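Local coordinates for capsule biosynthesis protein capD (Bacillus anthracis, PDB 3G9K) that cleaves the poly-gamma-D-glutamate capsule and, as a transpeptidase, joins it by an amide bond to meso-diaminopimelic acid of the peptidoglycan, at the interface of chains A and B. Coordinates in Å, arbitrary orientation; residue numbers count along the deposited sequence, not the author numbering. Chains: chain A, Capsule biosynthesis protein capD; chain B, Capsule biosynthesis protein capD.

The interface of chains A and B. Residues chain A 228, 252, 257-258, 261, 267, 271; chain B 88, 91-92, 95.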
loop_
_atom_site.group_PDB
_atom_site.type_symbol
_atom_site.label_atom_id
_atom_site.label_comp_id
_atom_site.label_asym_id
_atom_site.label_seq_id
_atom_site.Cartn_x
_atom_site.Cartn_y
_atom_site.Cartn_z
ATOM N N TYR A 228 -17.319 5.220 -11.809
ATOM C CA TYR A 228 -18.089 4.763 -10.668
ATOM C C TYR A 228 -18.676 5.965 -9.968
ATOM O O TYR A 228 -17.944 6.876 -9.594
ATOM C CB TYR A 228 -17.206 3.928 -9.743
ATOM C CG TYR A 228 -17.675 3.797 -8.337
ATOM C CD1 TYR A 228 -18.793 3.038 -8.011
ATOM C CD2 TYR A 228 -16.973 4.419 -7.300
ATOM C CE1 TYR A 228 -19.221 2.928 -6.659
ATOM C CE2 TYR A 228 -17.381 4.307 -5.979
ATOM C CZ TYR A 228 -18.514 3.575 -5.665
ATOM O OH TYR A 228 -18.896 3.476 -4.344
ATOM N N ALA A 252 -21.558 -2.827 -6.181
ATOM C CA ALA A 252 -22.222 -2.250 -5.010
ATOM C C ALA A 252 -23.117 -1.064 -5.379
ATOM O O ALA A 252 -24.199 -0.897 -4.818
ATOM C CB ALA A 252 -21.179 -1.853 -3.942
ATOM N N VAL A 257 -26.519 -1.485 -2.563
ATOM C CA VAL A 257 -26.337 -2.053 -1.234
ATOM C C VAL A 257 -26.362 -0.993 -0.151
ATOM O O VAL A 257 -26.642 -1.298 1.005
ATOM C CB VAL A 257 -25.027 -2.831 -1.118
ATOM C CG1 VAL A 257 -25.082 -4.044 -1.997
ATOM C CG2 VAL A 257 -23.835 -1.936 -1.484
ATOM N N TYR A 258 -26.069 0.251 -0.526
ATOM C CA TYR A 258 -26.089 1.353 0.428
ATOM C C TYR A 258 -27.474 1.546 1.065
ATOM O O TYR A 258 -27.570 1.976 2.211
ATOM C CB TYR A 258 -25.653 2.661 -0.219
ATOM C CG TYR A 258 -25.555 3.774 0.796
ATOM C CD1 TYR A 258 -24.501 3.809 1.712
ATOM C CD2 TYR A 258 -26.542 4.756 0.884
ATOM C CE1 TYR A 258 -24.407 4.830 2.667
ATOM C CE2 TYR A 258 -26.463 5.779 1.840
ATOM C CZ TYR A 258 -25.397 5.809 2.726
ATOM O OH TYR A 258 -25.315 6.822 3.663
ATOM N N VAL A 261 -27.502 -0.043 4.358
ATOM C CA VAL A 261 -26.326 0.233 5.208
ATOM C C VAL A 261 -26.641 0.250 6.718
ATOM O O VAL A 261 -25.789 -0.081 7.546
ATOM C CB VAL A 261 -25.594 1.548 4.790
ATOM C CG1 VAL A 261 -26.453 2.779 5.078
ATOM C CG2 VAL A 261 -24.250 1.654 5.495
ATOM N N TYR A 267 -26.438 -5.814 4.846
ATOM C CA TYR A 267 -25.301 -5.136 4.249
ATOM C C TYR A 267 -24.154 -6.120 4.108
ATOM O O TYR A 267 -23.586 -6.248 3.023
ATOM C CB TYR A 267 -24.871 -3.917 5.083
ATOM C CG TYR A 267 -23.923 -2.966 4.341
ATOM C CD1 TYR A 267 -24.372 -2.221 3.248
ATOM C CD2 TYR A 267 -22.588 -2.800 4.744
ATOM C CE1 TYR A 267 -23.526 -1.344 2.563
ATOM C CE2 TYR A 267 -21.719 -1.909 4.061
ATOM C CZ TYR A 267 -22.196 -1.197 2.966
ATOM O OH TYR A 267 -21.382 -0.307 2.268
HETATM N N MSE A 271 -22.521 -7.700 0.696
HETATM C CA MSE A 271 -21.111 -7.427 0.414
HETATM C C MSE A 271 -20.350 -8.732 0.199
HETATM O O MSE A 271 -19.462 -8.806 -0.661
HETATM C CB MSE A 271 -20.463 -6.599 1.533
HETATM C CG MSE A 271 -20.690 -5.094 1.421
HETATM SE SE MSE A 271 -20.069 -4.351 -0.290
HETATM C CE MSE A 271 -20.616 -2.516 -0.004
ATOM N N PRO B 88 -16.754 -0.996 0.914
ATOM C CA PRO B 88 -17.739 -0.356 1.782
ATOM C C PRO B 88 -17.349 1.096 2.156
ATOM O O PRO B 88 -18.208 1.964 2.266
ATOM C CB PRO B 88 -17.802 -1.274 3.005
ATOM C CG PRO B 88 -17.114 -2.521 2.647
ATOM C CD PRO B 88 -16.154 -2.183 1.547
ATOM N N ASP B 91 -18.221 3.120 -0.978
ATOM C CA ASP B 91 -19.696 3.009 -1.109
ATOM C C ASP B 91 -20.396 3.998 -0.180
ATOM O O ASP B 91 -21.257 4.766 -0.601
ATOM C CB ASP B 91 -20.177 1.592 -0.753
ATOM C CG ASP B 91 -21.690 1.442 -0.834
ATOM O OD1 ASP B 91 -22.227 1.665 -1.939
ATOM O OD2 ASP B 91 -22.336 1.116 0.197
ATOM N N LYS B 92 -20.019 3.990 1.088
ATOM C CA LYS B 92 -20.603 4.932 2.039
ATOM C C LYS B 92 -20.244 6.400 1.721
ATOM O O LYS B 92 -21.071 7.311 1.906
ATOM C CB LYS B 92 -20.189 4.561 3.465
ATOM C CG LYS B 92 -20.792 3.246 3.973
ATOM C CD LYS B 92 -20.300 2.898 5.366
ATOM C CE LYS B 92 -20.114 1.387 5.573
ATOM N NZ LYS B 92 -19.223 1.099 6.743
ATOM N N HIS B 95 -22.173 7.758 -1.437
ATOM C CA HIS B 95 -23.604 7.840 -1.140
ATOM C C HIS B 95 -23.946 8.803 0.007
ATOM O O HIS B 95 -25.109 8.882 0.418
ATOM C CB HIS B 95 -24.139 6.443 -0.860
ATOM C CG HIS B 95 -24.117 5.556 -2.059
ATOM N ND1 HIS B 95 -25.158 5.514 -2.958
ATOM C CD2 HIS B 95 -23.171 4.715 -2.539
ATOM C CE1 HIS B 95 -24.860 4.676 -3.933
ATOM N NE2 HIS B 95 -23.663 4.175 -3.701
HETATM O O HOH W 1 -24.520 1.113 -2.814
#
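The phenol OH of A:Tyr267 donates a hydrogen bond to OD2 of B:Asp91, 2.7 Å away, where helix 82-94 of the small chain packs against helices of the large chain, the two products of a single precursor. The two side chains meet tip to tip; the phenol approaches on the anti side, 21° out of the carboxylate plane. Tyrosine suits by carrying a donor at the end of a rigid ring. CG of B:Asp91 stands anti to its backbone N (chi1 178°), which extends the acid off its helix into chain A. The other oxygen, OD1, lies 2.5 Å from the O of water 1. This water also meets the carbonyl O of A:Ala252 and the backbone N of A:Tyr258, tying the acid to main chain. An aspartate suits the place: short, with two oxygens that can each accept a bond. CG2 of A:Val257 and the selenomethionine methyl CE of A:Met271 pack near it, and such apolar neighbours would probably strengthen its polar bonds. The flexible, apolar stem of B:Lys92 passes A:Val261 and A:Tyr267, CE of the lysine lying 4.0 Å from CE2 of the tyrosine. A:Tyr258 and B:His95 pack alongside one another with their chains running opposite ways, CB of each set over the face of the other's ring. The flat tyrosine takes the B:His95 methylene CB over its centre, 3.4 Å from CD2 of A:Tyr258, while CG1 of A:Val261 backs the opposite face near the rim.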